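Local coordinates for protein beta-glucuronidase (uncultured Clostridium sp., PDB 6U7J) that probably hydrolyses beta-D-glucuronides as a gut bacterial family 2 glycoside hydrolase, estrogen glucuronides probably among its substrates, at residues M411-E417 with R443-T448; E417-S421 with T448-D452; Q460-V465 with K497-P501. All coordinates share one frame; numbering follows the deposited sequence.

Contact 1: residues M411-E417 with R443-T448; sequences MWSITNE and RPITGT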
loop_
_atom_site.group_PDB
_atom_site.type_symbol
_atom_site.label_atom_id
_atom_site.label_comp_id
_atom_site.label_asym_id
_atom_site.label_seq_id
_atom_site.Cartn_x
_atom_site.Cartn_y
_atom_site.Cartn_z
ATOM N N MET B 411 0.164 17.975 35.454
ATOM C CA MET B 411 0.414 16.757 36.206
ATOM C C MET B 411 1.776 16.202 35.808
ATOM O O MET B 411 2.204 16.361 34.664
ATOM C CB MET B 411 -0.701 15.725 35.954
ATOM C CG MET B 411 -0.588 14.446 36.788
ATOM S SD MET B 411 -2.164 13.563 36.997
ATOM C CE MET B 411 -2.622 13.267 35.292
ATOM N N TRP B 412 2.461 15.576 36.775
ATOM C CA TRP B 412 3.735 14.910 36.530
ATOM C C TRP B 412 3.490 13.413 36.495
ATOM O O TRP B 412 2.871 12.868 37.410
ATOM C CB TRP B 412 4.784 15.203 37.614
ATOM C CG TRP B 412 5.049 16.655 37.906
ATOM C CD1 TRP B 412 4.714 17.320 39.035
ATOM C CD2 TRP B 412 5.729 17.603 37.069
ATOM N NE1 TRP B 412 5.110 18.630 38.952
ATOM C CE2 TRP B 412 5.736 18.835 37.756
ATOM C CE3 TRP B 412 6.315 17.536 35.797
ATOM C CZ2 TRP B 412 6.304 19.993 37.223
ATOM C CZ3 TRP B 412 6.877 18.685 35.264
ATOM C CH2 TRP B 412 6.872 19.897 35.978
ATOM N N SER B 413 3.988 12.748 35.459
ATOM C CA SER B 413 4.035 11.298 35.447
ATOM C C SER B 413 5.474 10.882 35.696
ATOM O O SER B 413 6.377 11.321 34.981
ATOM C CB SER B 413 3.528 10.714 34.127
ATOM O OG SER B 413 3.892 9.353 34.041
ATOM N N ILE B 414 5.684 10.032 36.702
ATOM C CA ILE B 414 7.030 9.742 37.179
ATOM C C ILE B 414 7.581 8.446 36.625
ATOM O O ILE B 414 8.766 8.146 36.860
ATOM C CB ILE B 414 7.074 9.698 38.721
ATOM C CG1 ILE B 414 6.182 8.572 39.224
ATOM C CG2 ILE B 414 6.649 11.049 39.296
ATOM C CD1 ILE B 414 6.462 8.169 40.654
ATOM N N THR B 415 6.765 7.664 35.914
ATOM C CA THR B 415 7.166 6.369 35.394
ATOM C C THR B 415 6.099 5.863 34.429
ATOM O O THR B 415 4.909 6.180 34.558
ATOM C CB THR B 415 7.393 5.352 36.526
ATOM O OG1 THR B 415 7.958 4.153 35.999
ATOM C CG2 THR B 415 6.092 5.015 37.238
ATOM N N ASN B 416 6.540 5.083 33.454
ATOM C CA ASN B 416 5.633 4.421 32.529
ATOM C C ASN B 416 5.845 2.921 32.640
ATOM O O ASN B 416 6.943 2.424 32.355
ATOM C CB ASN B 416 5.841 4.906 31.090
ATOM C CG ASN B 416 4.933 4.198 30.111
ATOM O OD1 ASN B 416 3.767 4.567 29.942
ATOM N ND2 ASN B 416 5.460 3.172 29.464
ATOM N N GLU B 417 4.814 2.218 33.106
ATOM C CA GLU B 417 4.768 0.762 33.109
ATOM C C GLU B 417 5.957 0.083 33.836
ATOM O O GLU B 417 6.608 -0.763 33.303
ATOM C CB GLU B 417 4.691 0.235 31.680
ATOM C CG GLU B 417 3.409 0.628 30.926
ATOM C CD GLU B 417 3.207 -0.171 29.621
ATOM O OE1 GLU B 417 4.180 -0.744 29.087
ATOM O OE2 GLU B 417 2.066 -0.220 29.127
ATOM N N ARG B 443 0.913 20.445 41.876
ATOM C CA ARG B 443 0.485 19.614 40.754
ATOM C C ARG B 443 0.311 18.161 41.172
ATOM O O ARG B 443 1.139 17.619 41.914
ATOM C CB ARG B 443 1.480 19.687 39.585
ATOM C CG ARG B 443 1.344 20.901 38.679
ATOM C CD ARG B 443 2.462 20.874 37.615
ATOM N NE ARG B 443 2.558 22.096 36.812
ATOM C CZ ARG B 443 3.394 23.096 37.075
ATOM N NH1 ARG B 443 4.198 23.034 38.122
ATOM N NH2 ARG B 443 3.424 24.165 36.297
ATOM N N PRO B 444 -0.760 17.522 40.717
ATOM C CA PRO B 444 -0.940 16.082 40.937
ATOM C C PRO B 444 0.198 15.257 40.345
ATOM O O PRO B 444 0.878 15.669 39.404
ATOM C CB PRO B 444 -2.255 15.772 40.210
ATOM C CG PRO B 444 -2.896 17.067 39.970
ATOM C CD PRO B 444 -1.892 18.155 40.032
ATOM N N ILE B 445 0.360 14.056 40.896
ATOM C CA ILE B 445 1.425 13.115 40.578
ATOM C C ILE B 445 0.775 11.826 40.092
ATOM O O ILE B 445 -0.247 11.406 40.647
ATOM C CB ILE B 445 2.292 12.841 41.829
ATOM C CG1 ILE B 445 3.050 14.092 42.249
ATOM C CG2 ILE B 445 3.234 11.678 41.604
ATOM C CD1 ILE B 445 3.874 14.651 41.158
ATOM N N THR B 446 1.366 11.185 39.074
ATOM C CA THR B 446 0.878 9.884 38.617
ATOM C C THR B 446 2.015 9.072 38.002
ATOM O O THR B 446 3.172 9.501 37.951
ATOM C CB THR B 446 -0.275 10.025 37.613
ATOM O OG1 THR B 446 -0.833 8.734 37.338
ATOM C CG2 THR B 446 0.209 10.625 36.303
ATOM N N GLY B 447 1.659 7.864 37.576
ATOM C CA GLY B 447 2.501 6.969 36.800
ATOM C C GLY B 447 1.569 5.939 36.199
ATOM O O GLY B 447 0.493 5.678 36.743
ATOM N N THR B 448 1.958 5.374 35.058
ATOM C CA THR B 448 1.043 4.503 34.341
ATOM C C THR B 448 1.306 3.041 34.672
ATOM O O THR B 448 2.447 2.613 34.857
ATOM C CB THR B 448 1.125 4.697 32.824
ATOM O OG1 THR B 448 2.374 4.179 32.338
ATOM C CG2 THR B 448 0.986 6.164 32.471
#
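The indole of W412 is flanked by two side chains of 443-448. R443 CD stands 3.4 Å above its plane, shifted toward the rim, and the extended arginine carries its guanidinium on past the ring at a plane angle of 61°, obliquely and without stacking. I445 instead brings its tip to the ring edge, with I445 CD1 3.5 Å from W412 CD1 and near the indole plane. W412 CG stands beside its own backbone N (chi1 -53°), which lays the ring along R443 and I445. W412 NE1 and R443 NH1 both bind D440 OD2, so one carboxylate ties the two together. M411 crosses P444 at about a right angle: M411 CG lies 3.2 Å from P444 O, and M411 SD touches both P444 CB and T446 CG2. The backbones are the fourth and fifth parallel strands of the TIM barrel, neighbours in a beta-alpha-beta unit whose helix, 424-439, covers I414 and I445. Bonds run from W412 N to P444 O, from T446 N to W412 O (2.8 Å) and from I414 N to T446 O. A beta bulge between S413 and N416 then shifts the register by one residue, and T448 N goes to T415 O. At the C-terminal end of the pair T448 OG1 donates to N416 OD1 over 2.8 Å, approaching from above the amide plane, 59° out of it. E417 N, 3.0 Å from T448 O, is bonded to it and more weakly to T448 OG1. N416 and E417 match the Asn-Glu pair that closes the fourth strand in related glycosidases, consistent with a place at the active site. S413 OG bonds E362 OE1 at the end of strand 358-362, and T446 OG1 bonds V464 O, just ahead of strand 465-468.

Contact 2: residues E417-S421 with T448-D452; sequences EPHSS and TMNVD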
loop_
_atom_site.group_PDB
_atom_site.type_symbol
_atom_site.label_atom_id
_atom_site.label_comp_id
_atom_site.label_asym_id
_atom_site.label_seq_id
_atom_site.Cartn_x
_atom_site.Cartn_y
_atom_site.Cartn_z
ATOM N N GLU B 417 4.814 2.218 33.106
ATOM C CA GLU B 417 4.768 0.762 33.109
ATOM C C GLU B 417 5.957 0.083 33.836
ATOM O O GLU B 417 6.608 -0.763 33.303
ATOM C CB GLU B 417 4.691 0.235 31.680
ATOM C CG GLU B 417 3.409 0.628 30.926
ATOM C CD GLU B 417 3.207 -0.171 29.621
ATOM O OE1 GLU B 417 4.180 -0.744 29.087
ATOM O OE2 GLU B 417 2.066 -0.220 29.127
ATOM N N PRO B 418 6.201 0.478 35.096
ATOM C CA PRO B 418 7.198 -0.259 35.879
ATOM C C PRO B 418 6.613 -1.588 36.324
ATOM O O PRO B 418 5.399 -1.769 36.394
ATOM C CB PRO B 418 7.452 0.664 37.080
ATOM C CG PRO B 418 6.105 1.288 37.316
ATOM C CD PRO B 418 5.481 1.462 35.929
ATOM N N HIS B 419 7.502 -2.532 36.632
ATOM C CA HIS B 419 7.058 -3.834 37.131
ATOM C C HIS B 419 6.704 -3.680 38.610
ATOM O O HIS B 419 7.406 -4.139 39.514
ATOM C CB HIS B 419 8.127 -4.891 36.909
ATOM C CG HIS B 419 7.612 -6.292 37.039
ATOM N ND1 HIS B 419 8.294 -7.280 37.719
ATOM C CD2 HIS B 419 6.480 -6.871 36.572
ATOM C CE1 HIS B 419 7.603 -8.405 37.666
ATOM N NE2 HIS B 419 6.498 -8.183 36.979
ATOM N N SER B 420 5.589 -2.989 38.844
ATOM C CA SER B 420 5.218 -2.529 40.175
ATOM C C SER B 420 4.499 -3.599 40.997
ATOM O O SER B 420 3.982 -3.292 42.075
ATOM C CB SER B 420 4.354 -1.263 40.069
ATOM O OG SER B 420 3.157 -1.499 39.343
ATOM N N SER B 421 4.449 -4.834 40.500
ATOM C CA SER B 421 3.985 -5.968 41.288
ATOM C C SER B 421 5.028 -6.452 42.287
ATOM O O SER B 421 4.676 -7.191 43.210
ATOM C CB SER B 421 3.627 -7.123 40.364
ATOM O OG SER B 421 4.808 -7.558 39.708
ATOM N N THR B 448 1.958 5.374 35.058
ATOM C CA THR B 448 1.043 4.503 34.341
ATOM C C THR B 448 1.306 3.041 34.672
ATOM O O THR B 448 2.447 2.613 34.857
ATOM C CB THR B 448 1.125 4.697 32.824
ATOM O OG1 THR B 448 2.374 4.179 32.338
ATOM C CG2 THR B 448 0.986 6.164 32.471
ATOM N N MET B 449 0.221 2.274 34.702
ATOM C CA MET B 449 0.221 0.881 35.114
ATOM C C MET B 449 0.099 -0.039 33.916
ATOM O O MET B 449 -0.681 0.221 32.994
ATOM C CB MET B 449 -0.960 0.592 36.048
ATOM C CG MET B 449 -0.912 1.308 37.378
ATOM S SD MET B 449 0.323 0.540 38.411
ATOM C CE MET B 449 1.614 1.784 38.316
ATOM N N ASN B 450 0.819 -1.153 33.969
ATOM C CA ASN B 450 0.485 -2.288 33.124
ATOM C C ASN B 450 0.271 -3.592 33.885
ATOM O O ASN B 450 -0.426 -4.461 33.358
ATOM C CB ASN B 450 1.560 -2.500 32.049
ATOM C CG ASN B 450 2.728 -3.277 32.562
ATOM O OD1 ASN B 450 3.480 -2.789 33.402
ATOM N ND2 ASN B 450 2.883 -4.507 32.092
ATOM N N VAL B 451 0.816 -3.759 35.101
ATOM C CA VAL B 451 0.639 -4.993 35.875
ATOM C C VAL B 451 -0.820 -5.118 36.301
ATOM O O VAL B 451 -1.573 -4.140 36.251
ATOM C CB VAL B 451 1.549 -5.041 37.117
ATOM C CG1 VAL B 451 3.029 -4.891 36.752
ATOM C CG2 VAL B 451 1.126 -3.980 38.125
ATOM N N ASP B 452 -1.217 -6.310 36.750
ATOM C CA ASP B 452 -2.597 -6.543 37.162
ATOM C C ASP B 452 -2.935 -5.721 38.406
ATOM O O ASP B 452 -2.087 -5.510 39.282
ATOM C CB ASP B 452 -2.830 -8.035 37.429
ATOM C CG ASP B 452 -2.590 -8.906 36.189
ATOM O OD1 ASP B 452 -2.945 -8.472 35.067
ATOM O OD2 ASP B 452 -2.057 -10.034 36.331
HETATM O O HOH W 1 2.822 -1.359 36.244
#
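V451 meets S420 through two torsions. S420 OG sits between its backbone N and carbonyl carbon (chi1 60°), and V451 CG2 takes the corresponding place on its own residue, which brings S420 OG within 3.4 Å of V451 CG2. M449, bent at chi2 and chi3, curls back so that its SD reaches S420 OG at 3.6 Å. The other valine methyl, CG1, lies against the turn formed by P418, H419 and S420, 3.9 Å from P418 O. H419 is the centre of this inverse gamma turn, closed by a weak bond from S420 N to P418 O. Its ring crosses V451 at about a right angle, and its ND1 is bonded to E422.

Nearer the strand end, the extended side chain of E417 crosses N450 at about a right angle, with E417 CD 3.7 Å from N450 CB. Carboxylate and amide planes stand 37° apart, and this is a van der Waals contact; the polar partner of E417 OE2 is N468 ND2. P418 CD packs 3.4 Å from T448 O, beside the backbone bond from E417 N.

One water joins the two loops. It donates to P418 O (2.6 Å) and to S420 OG (3.1 Å) and accepts from N450 N. These loops follow the fourth and fifth barrel strands, at the C-terminal rim, the end where TIM-barrel enzymes hold their active sites. Because S420 OG accepts from the water, its own hydrogen probably points to D456 OD1, and the hydroxyl links the water-bridged loops to D456.

Contact 3: residues Q460-V465 with K497-P501; sequences QFFDVV and KYGKP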
loop_
_atom_site.group_PDB
_atom_site.type_symbol
_atom_site.label_atom_id
_atom_site.label_comp_id
_atom_site.label_asym_id
_atom_site.label_seq_id
_atom_site.Cartn_x
_atom_site.Cartn_y
_atom_site.Cartn_z
ATOM N N GLN B 460 -1.171 3.642 45.211
ATOM C CA GLN B 460 -1.662 4.386 46.369
ATOM C C GLN B 460 -0.919 5.709 46.566
ATOM O O GLN B 460 -1.465 6.619 47.196
ATOM C CB GLN B 460 -1.557 3.538 47.637
ATOM C CG GLN B 460 -0.126 3.207 48.061
ATOM C CD GLN B 460 0.397 1.957 47.368
ATOM O OE1 GLN B 460 -0.218 1.465 46.421
ATOM N NE2 GLN B 460 1.534 1.442 47.830
ATOM N N PHE B 461 0.298 5.846 46.027
ATOM C CA PHE B 461 1.062 7.078 46.187
ATOM C C PHE B 461 0.648 8.173 45.214
ATOM O O PHE B 461 1.107 9.310 45.367
ATOM C CB PHE B 461 2.565 6.804 46.021
ATOM C CG PHE B 461 3.103 5.747 46.960
ATOM C CD1 PHE B 461 2.884 5.830 48.323
ATOM C CD2 PHE B 461 3.824 4.670 46.474
ATOM C CE1 PHE B 461 3.373 4.854 49.185
ATOM C CE2 PHE B 461 4.319 3.696 47.332
ATOM C CZ PHE B 461 4.091 3.789 48.691
ATOM N N PHE B 462 -0.197 7.875 44.229
ATOM C CA PHE B 462 -0.516 8.823 43.170
ATOM C C PHE B 462 -1.811 9.558 43.481
ATOM O O PHE B 462 -2.630 9.108 44.280
ATOM C CB PHE B 462 -0.651 8.116 41.810
ATOM C CG PHE B 462 0.575 7.358 41.389
ATOM C CD1 PHE B 462 1.842 7.766 41.796
ATOM C CD2 PHE B 462 0.464 6.246 40.571
ATOM C CE1 PHE B 462 2.978 7.068 41.399
ATOM C CE2 PHE B 462 1.591 5.546 40.166
ATOM C CZ PHE B 462 2.849 5.954 40.584
ATOM N N ASP B 463 -1.988 10.699 42.822
ATOM C CA ASP B 463 -3.236 11.445 42.892
ATOM C C ASP B 463 -4.229 11.015 41.820
ATOM O O ASP B 463 -5.446 11.145 42.017
ATOM C CB ASP B 463 -2.945 12.939 42.778
ATOM C CG ASP B 463 -1.910 13.403 43.808
ATOM O OD1 ASP B 463 -2.171 13.227 45.020
ATOM O OD2 ASP B 463 -0.833 13.909 43.424
ATOM N N VAL B 464 -3.740 10.500 40.694
ATOM C CA VAL B 464 -4.578 9.935 39.642
ATOM C C VAL B 464 -4.025 8.566 39.302
ATOM O O VAL B 464 -2.804 8.370 39.289
ATOM C CB VAL B 464 -4.610 10.842 38.389
ATOM C CG1 VAL B 464 -5.355 10.159 37.231
ATOM C CG2 VAL B 464 -5.252 12.174 38.718
ATOM N N VAL B 465 -4.915 7.607 39.061
ATOM C CA VAL B 465 -4.504 6.277 38.607
ATOM C C VAL B 465 -4.582 6.236 37.087
ATOM O O VAL B 465 -5.616 6.588 36.493
ATOM C CB VAL B 465 -5.379 5.183 39.244
ATOM C CG1 VAL B 465 -5.081 3.824 38.602
ATOM C CG2 VAL B 465 -5.150 5.130 40.735
ATOM N N LYS B 497 -10.049 -0.361 44.334
ATOM C CA LYS B 497 -8.835 -0.651 45.092
ATOM C C LYS B 497 -8.182 0.616 45.635
ATOM O O LYS B 497 -7.613 0.597 46.733
ATOM C CB LYS B 497 -7.845 -1.433 44.232
ATOM C CG LYS B 497 -6.490 -1.634 44.900
ATOM C CD LYS B 497 -5.660 -2.759 44.277
ATOM C CE LYS B 497 -4.470 -3.078 45.180
ATOM N NZ LYS B 497 -3.310 -3.630 44.436
ATOM N N TYR B 498 -8.247 1.727 44.889
ATOM C CA TYR B 498 -7.510 2.934 45.252
ATOM C C TYR B 498 -8.373 4.164 45.471
ATOM O O TYR B 498 -7.883 5.132 46.064
ATOM C CB TYR B 498 -6.449 3.274 44.186
ATOM C CG TYR B 498 -5.385 2.214 44.034
ATOM C CD1 TYR B 498 -4.367 2.091 44.964
ATOM C CD2 TYR B 498 -5.410 1.327 42.967
ATOM C CE1 TYR B 498 -3.398 1.117 44.845
ATOM C CE2 TYR B 498 -4.431 0.346 42.829
ATOM C CZ TYR B 498 -3.424 0.255 43.774
ATOM O OH TYR B 498 -2.456 -0.712 43.658
ATOM N N GLY B 499 -9.613 4.181 44.987
ATOM C CA GLY B 499 -10.494 5.282 45.315
ATOM C C GLY B 499 -10.167 6.592 44.641
ATOM O O GLY B 499 -10.591 7.643 45.122
ATOM N N LYS B 500 -9.447 6.561 43.528
ATOM C CA LYS B 500 -9.011 7.752 42.821
ATOM C C LYS B 500 -9.624 7.811 41.424
ATOM O O LYS B 500 -10.072 6.789 40.889
ATOM C CB LYS B 500 -7.476 7.763 42.726
ATOM C CG LYS B 500 -6.771 7.979 44.078
ATOM C CD LYS B 500 -5.341 7.488 44.020
ATOM C CE LYS B 500 -4.784 7.185 45.412
ATOM N NZ LYS B 500 -4.599 8.438 46.181
ATOM N N PRO B 501 -9.666 8.994 40.805
ATOM C CA PRO B 501 -10.046 9.065 39.389
ATOM C C PRO B 501 -9.057 8.296 38.522
ATOM O O PRO B 501 -7.878 8.146 38.870
ATOM C CB PRO B 501 -10.011 10.565 39.074
ATOM C CG PRO B 501 -9.967 11.265 40.387
ATOM C CD PRO B 501 -9.339 10.317 41.362
#
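The phenol ring of Y498 and the amide of Q460 lie almost parallel, their planes 7° apart, but side by side rather than stacked, with Q460 OE1 3.6 Å from Y498 CE1. K497 CG covers one face of the tyrosine, 3.5 Å above its plane and displaced toward the rim; its amine continues to Y498 OH. Q460 N and V465 CG2 approach obliquely from the other side of that plane, Q460 N coming to 3.4 Å from Y498 CE1. The amide has a second aromatic neighbour, for Q460 NE2 lies over the rim of a face of F461 while bonding to K457 O.

K500 makes the side-chain hydrogen bond between the segments. Its chain runs extended past V465 CG2, which it crosses at about a right angle, and then bends at its last torsion (chi4 -69°). That bend delivers NZ to F462 O at 2.8 Å, with a C=O...N angle of 172°. The ammonium thus donates to a loop carbonyl, while D463 OD2 is taken by R437 in a salt bridge and by I445 N. One backbone bond, V465 N to P501 O (3.0 Å), begins the pairing of the next strands, and V464 CG1 rests on the same oxygen.

G499, with positive phi, takes the chain out of helix 480-498, and P501 leads it into strand 502-506. That helix is the crossover between parallel strands 465-468 and 502-506, the sixth and seventh of the barrel, so the contact lies at their N-terminal ends. Helix 424-439 flanks F461 and F462, and L287 of strand 285-287 touches D463 and V464.

How the contacts relate
The three contacts follow successive strands of one TIM barrel. Contacts 1 and 2 share E417 and T448, where paired strands 409-416 and 445-449 pass into their C-terminal loops; their centres lie about 12 Å apart. Contact 3, centred about 11 Å from contact 1 and 14 Å from contact 2, sits at the start of the next strand pair. It is tied to contact 1 by probable hydrogen bonds, T446 OG1 to V464 O and I445 N to D463 OD2, the latter pair 2.8 Å apart. M449 CE touches F462 CE2 between contacts 2 and 3. The Asn-Glu end of contact 1, with contact 2 beside it, probably borders the active site; contact 3, at N-terminal strand starts, lies farther away.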